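Local coordinates for protein TRAP-type transporter, periplasmic component (Cupriavidus necator, PDB 4P8B) that binds (S)-2-acetolactate and probably delivers it to a TRAP-type membrane transporter, at residues 111-123 with 234-246. Sequence-based numbering, arbitrary orientation.
Sequences FSLPFLMPDYKAL and VTTWGYVADPLIF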
loop_
_atom_site.group_PDB
_atom_site.type_symbol
_atom_site.label_atom_id
_atom_site.label_comp_id
_atom_site.label_asym_id
_atom_site.label_seq_id
_atom_site.Cartn_x
_atom_site.Cartn_y
_atom_site.Cartn_z
ATOM N N PHE A 111 6.048 -7.437 -1.054
ATOM C CA PHE A 111 6.205 -6.018 -1.268
ATOM C C PHE A 111 6.669 -5.261 -0.019
ATOM O O PHE A 111 7.079 -4.083 -0.100
ATOM C CB PHE A 111 4.899 -5.396 -1.810
ATOM C CG PHE A 111 4.458 -5.989 -3.116
ATOM C CD1 PHE A 111 5.143 -5.680 -4.294
ATOM C CD2 PHE A 111 3.391 -6.865 -3.184
ATOM C CE1 PHE A 111 4.754 -6.224 -5.492
ATOM C CE2 PHE A 111 3.015 -7.418 -4.400
ATOM C CZ PHE A 111 3.689 -7.091 -5.541
ATOM N N SER A 112 6.613 -5.947 1.123
ATOM C CA SER A 112 7.034 -5.395 2.399
ATOM C C SER A 112 8.457 -5.801 2.773
ATOM O O SER A 112 8.922 -5.435 3.834
ATOM C CB SER A 112 6.083 -5.851 3.505
ATOM O OG SER A 112 4.778 -5.382 3.196
ATOM N N LEU A 113 9.148 -6.581 1.948
ATOM C CA LEU A 113 10.531 -6.935 2.267
ATOM C C LEU A 113 11.416 -5.700 2.232
ATOM O O LEU A 113 11.447 -4.990 1.233
ATOM C CB LEU A 113 11.065 -7.945 1.262
ATOM C CG LEU A 113 10.487 -9.351 1.339
ATOM C CD1 LEU A 113 10.900 -10.142 0.099
ATOM C CD2 LEU A 113 10.941 -10.054 2.607
ATOM N N PRO A 114 12.144 -5.433 3.322
ATOM C CA PRO A 114 12.866 -4.151 3.382
ATOM C C PRO A 114 13.983 -4.076 2.341
ATOM O O PRO A 114 14.818 -4.961 2.247
ATOM C CB PRO A 114 13.405 -4.117 4.825
ATOM C CG PRO A 114 13.395 -5.563 5.285
ATOM C CD PRO A 114 12.223 -6.193 4.572
ATOM N N PHE A 115 13.933 -3.029 1.521
ATOM C CA PHE A 115 14.940 -2.698 0.518
ATOM C C PHE A 115 15.017 -3.684 -0.631
ATOM O O PHE A 115 16.056 -3.868 -1.250
ATOM C CB PHE A 115 16.293 -2.392 1.192
ATOM C CG PHE A 115 16.178 -1.281 2.198
ATOM C CD1 PHE A 115 16.083 0.041 1.766
ATOM C CD2 PHE A 115 16.042 -1.544 3.538
ATOM C CE1 PHE A 115 15.912 1.058 2.656
ATOM C CE2 PHE A 115 15.872 -0.518 4.431
ATOM C CZ PHE A 115 15.786 0.769 3.984
ATOM N N LEU A 116 13.878 -4.289 -0.956
ATOM C CA LEU A 116 13.750 -5.099 -2.169
ATOM C C LEU A 116 13.776 -4.274 -3.457
ATOM O O LEU A 116 14.399 -4.667 -4.422
ATOM C CB LEU A 116 12.444 -5.895 -2.141
ATOM C CG LEU A 116 12.138 -6.739 -3.379
ATOM C CD1 LEU A 116 13.090 -7.903 -3.541
ATOM C CD2 LEU A 116 10.704 -7.252 -3.316
HETATM N N MSE A 117 13.076 -3.143 -3.473
HETATM C CA MSE A 117 12.807 -2.415 -4.711
HETATM C C MSE A 117 13.474 -1.040 -4.728
HETATM O O MSE A 117 13.081 -0.155 -3.970
HETATM C CB MSE A 117 11.303 -2.212 -4.860
HETATM C CG MSE A 117 10.516 -3.500 -4.968
HETATM SE SE MSE A 117 8.613 -3.261 -5.072
HETATM C CE MSE A 117 8.281 -2.660 -3.256
ATOM N N PRO A 118 14.448 -0.830 -5.613
ATOM C CA PRO A 118 15.151 0.468 -5.594
ATOM C C PRO A 118 14.363 1.651 -6.151
ATOM O O PRO A 118 14.674 2.795 -5.815
ATOM C CB PRO A 118 16.370 0.236 -6.490
ATOM C CG PRO A 118 16.590 -1.220 -6.480
ATOM C CD PRO A 118 15.217 -1.859 -6.333
ATOM N N ASP A 119 13.371 1.404 -6.991
ATOM C CA ASP A 119 12.728 2.487 -7.717
ATOM C C ASP A 119 11.396 2.014 -8.322
ATOM O O ASP A 119 10.985 0.862 -8.137
ATOM C CB ASP A 119 13.680 3.042 -8.796
ATOM C CG ASP A 119 14.240 1.963 -9.713
ATOM O OD1 ASP A 119 13.545 0.966 -10.003
ATOM O OD2 ASP A 119 15.374 2.130 -10.205
ATOM N N TYR A 120 10.699 2.909 -9.019
ATOM C CA TYR A 120 9.403 2.586 -9.605
ATOM C C TYR A 120 9.528 1.520 -10.685
ATOM O O TYR A 120 8.634 0.694 -10.840
ATOM C CB TYR A 120 8.719 3.851 -10.154
ATOM C CG TYR A 120 8.388 4.817 -9.035
ATOM C CD1 TYR A 120 7.307 4.598 -8.193
ATOM C CD2 TYR A 120 9.205 5.906 -8.779
ATOM C CE1 TYR A 120 7.037 5.448 -7.158
ATOM C CE2 TYR A 120 8.942 6.779 -7.726
ATOM C CZ TYR A 120 7.854 6.541 -6.918
ATOM O OH TYR A 120 7.598 7.407 -5.863
ATOM N N LYS A 121 10.630 1.528 -11.427
ATOM C CA LYS A 121 10.853 0.529 -12.467
ATOM C C LYS A 121 10.872 -0.860 -11.826
ATOM O O LYS A 121 10.409 -1.833 -12.424
ATOM C CB LYS A 121 12.155 0.815 -13.211
ATOM C CG LYS A 121 12.210 0.213 -14.603
ATOM C CD LYS A 121 13.335 0.840 -15.442
ATOM C CE LYS A 121 13.332 0.313 -16.861
ATOM N NZ LYS A 121 14.457 0.877 -17.666
ATOM N N ALA A 122 11.380 -0.954 -10.608
ATOM C CA ALA A 122 11.456 -2.226 -9.899
ATOM C C ALA A 122 10.079 -2.690 -9.474
ATOM O O ALA A 122 9.756 -3.867 -9.611
ATOM C CB ALA A 122 12.388 -2.109 -8.700
ATOM N N LEU A 123 9.263 -1.790 -8.945
ATOM C CA LEU A 123 7.921 -2.158 -8.568
ATOM C C LEU A 123 7.136 -2.624 -9.794
ATOM O O LEU A 123 6.435 -3.650 -9.758
ATOM C CB LEU A 123 7.245 -0.953 -7.886
ATOM C CG LEU A 123 5.770 -1.045 -7.503
ATOM C CD1 LEU A 123 5.490 -2.266 -6.677
ATOM C CD2 LEU A 123 5.305 0.207 -6.765
ATOM N N VAL A 234 10.978 13.990 7.597
ATOM C CA VAL A 234 10.746 12.860 6.711
ATOM C C VAL A 234 12.069 12.419 6.110
ATOM O O VAL A 234 12.869 13.252 5.723
ATOM C CB VAL A 234 9.823 13.269 5.534
ATOM C CG1 VAL A 234 9.797 12.190 4.450
ATOM C CG2 VAL A 234 8.429 13.569 6.020
ATOM N N THR A 235 12.278 11.104 6.015
ATOM C CA THR A 235 13.403 10.560 5.247
ATOM C C THR A 235 12.873 9.704 4.128
ATOM O O THR A 235 12.092 8.791 4.355
ATOM C CB THR A 235 14.332 9.759 6.136
ATOM O OG1 THR A 235 14.896 10.652 7.081
ATOM C CG2 THR A 235 15.482 9.112 5.328
ATOM N N THR A 236 13.294 10.034 2.908
ATOM C CA THR A 236 12.762 9.359 1.742
ATOM C C THR A 236 13.535 8.071 1.442
ATOM O O THR A 236 14.047 7.879 0.327
ATOM C CB THR A 236 12.802 10.279 0.533
ATOM O OG1 THR A 236 14.149 10.723 0.333
ATOM C CG2 THR A 236 11.859 11.483 0.731
ATOM N N TRP A 237 13.628 7.199 2.429
ATOM C CA TRP A 237 14.411 5.965 2.318
ATOM C C TRP A 237 13.841 4.910 1.380
ATOM O O TRP A 237 14.564 3.992 1.010
ATOM C CB TRP A 237 14.607 5.375 3.692
ATOM C CG TRP A 237 13.371 4.902 4.429
ATOM C CD1 TRP A 237 12.050 5.107 4.103
ATOM C CD2 TRP A 237 13.366 4.140 5.632
ATOM N NE1 TRP A 237 11.247 4.530 5.050
ATOM C CE2 TRP A 237 12.022 3.917 5.993
ATOM C CE3 TRP A 237 14.382 3.636 6.459
ATOM C CZ2 TRP A 237 11.676 3.183 7.113
ATOM C CZ3 TRP A 237 14.035 2.915 7.566
ATOM C CH2 TRP A 237 12.687 2.700 7.894
ATOM N N GLY A 238 12.589 5.025 0.967
ATOM C CA GLY A 238 12.013 4.089 0.019
ATOM C C GLY A 238 12.073 2.646 0.473
ATOM O O GLY A 238 12.231 1.753 -0.385
ATOM N N TYR A 239 11.935 2.347 1.759
ATOM C CA TYR A 239 12.258 1.009 2.249
ATOM C C TYR A 239 11.334 -0.064 1.672
ATOM O O TYR A 239 11.787 -1.187 1.394
ATOM C CB TYR A 239 12.347 0.912 3.776
ATOM C CG TYR A 239 11.041 0.822 4.564
ATOM C CD1 TYR A 239 9.978 1.727 4.380
ATOM C CD2 TYR A 239 10.912 -0.125 5.550
ATOM C CE1 TYR A 239 8.823 1.632 5.147
ATOM C CE2 TYR A 239 9.786 -0.209 6.335
ATOM C CZ TYR A 239 8.736 0.674 6.127
ATOM O OH TYR A 239 7.626 0.548 6.923
ATOM N N VAL A 240 10.052 0.263 1.480
ATOM C CA VAL A 240 9.104 -0.630 0.828
ATOM C C VAL A 240 8.141 0.234 0.029
ATOM O O VAL A 240 8.097 1.452 0.197
ATOM C CB VAL A 240 8.259 -1.430 1.851
ATOM C CG1 VAL A 240 9.130 -2.250 2.773
ATOM C CG2 VAL A 240 7.338 -0.512 2.642
ATOM N N ALA A 241 7.336 -0.398 -0.810
ATOM C CA ALA A 241 6.213 0.277 -1.443
ATOM C C ALA A 241 5.047 -0.683 -1.474
ATOM O O ALA A 241 5.229 -1.844 -1.832
ATOM C CB ALA A 241 6.535 0.746 -2.838
ATOM N N ASP A 242 3.850 -0.212 -1.140
ATOM C CA ASP A 242 2.669 -1.042 -1.254
ATOM C C ASP A 242 1.893 -0.715 -2.519
ATOM O O ASP A 242 1.400 0.423 -2.678
ATOM C CB ASP A 242 1.759 -1.037 0.015
ATOM C CG ASP A 242 1.275 0.335 0.463
ATOM O OD1 ASP A 242 2.062 1.309 0.498
ATOM O OD2 ASP A 242 0.097 0.407 0.910
ATOM N N PRO A 243 1.770 -1.691 -3.415
ATOM C CA PRO A 243 0.801 -1.561 -4.498
ATOM C C PRO A 243 -0.591 -1.756 -3.968
ATOM O O PRO A 243 -0.790 -2.182 -2.831
ATOM C CB PRO A 243 1.230 -2.649 -5.477
ATOM C CG PRO A 243 1.972 -3.654 -4.672
ATOM C CD PRO A 243 2.457 -2.996 -3.423
ATOM N N LEU A 244 -1.557 -1.444 -4.820
ATOM C CA LEU A 244 -2.953 -1.730 -4.552
ATOM C C LEU A 244 -3.428 -2.793 -5.502
ATOM O O LEU A 244 -2.891 -2.926 -6.594
ATOM C CB LEU A 244 -3.811 -0.470 -4.729
ATOM C CG LEU A 244 -3.414 0.766 -3.941
ATOM C CD1 LEU A 244 -4.272 1.959 -4.336
ATOM C CD2 LEU A 244 -3.466 0.509 -2.445
ATOM N N ILE A 245 -4.469 -3.524 -5.108
ATOM C CA ILE A 245 -5.105 -4.500 -5.980
ATOM C C ILE A 245 -6.608 -4.260 -5.977
ATOM O O ILE A 245 -7.235 -4.084 -4.924
ATOM C CB ILE A 245 -4.802 -5.954 -5.551
ATOM C CG1 ILE A 245 -3.286 -6.153 -5.416
ATOM C CG2 ILE A 245 -5.390 -6.944 -6.550
ATOM C CD1 ILE A 245 -2.898 -7.541 -4.910
ATOM N N PHE A 246 -7.156 -4.257 -7.190
ATOM C CA PHE A 246 -8.587 -4.138 -7.453
ATOM C C PHE A 246 -9.152 -5.562 -7.463
ATOM O O PHE A 246 -8.698 -6.391 -8.271
ATOM C CB PHE A 246 -8.815 -3.477 -8.830
ATOM C CG PHE A 246 -8.420 -2.024 -8.919
ATOM C CD1 PHE A 246 -7.101 -1.642 -8.866
ATOM C CD2 PHE A 246 -9.391 -1.039 -9.094
ATOM C CE1 PHE A 246 -6.757 -0.328 -8.957
ATOM C CE2 PHE A 246 -9.042 0.281 -9.183
ATOM C CZ PHE A 246 -7.743 0.641 -9.115
HETATM O O HOH W 1 11.491 -2.144 -1.367
HETATM O O HOH W 2 13.982 -0.235 -1.321
HETATM O O HOH W 3 13.399 2.483 -2.926
#
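The F115 ring lies against the backbone of Y239, and Y239 CB sits over one ring face, 3.9 Å from the F115 ring centroid. The F115 rim also points at W237. The two rings form an offset edge-to-face pair, with planes at 83°. W237 O lies near the plane of the F115 ring, at its edge. Beside this aromatic cluster, F115 N donates a nearly straight bond of 2.8 Å to Y239 O, in the carbonyl plane. A water also donates to Y239 O and accepts from M117 N. This carbonyl is thus held directly by F115 and through the water by M117.

At the other end, P243 lies over one face of the F111 ring. P243 CG stands 3.6 Å from the F111 ring centroid, almost on the ring normal, a CH-pi contact. The F111 side chain turns beside its own backbone N (chi1 -60°), which brings that face toward P243 CG. Between the two ends, V240 CG1 packs on S112 O at 3.4 Å. M117, a selenomethionine, bends at chi3, and its CE reaches A241 CB at 3.9 Å. From the helix start, L123 CD2 meets A241 CB and L123 CD1 meets P243 CG. A241 N is buried without a polar partner.

D242 points away from 111-123 and touches the bound acetolactate. R155 and N152, both acetolactate-binding residues, hold the D242 carboxylate. Segment 111-123 thus packs on the link between two sheets and on the start of strand 241-249, in the two-lobed fold of TRAP solute-binding proteins.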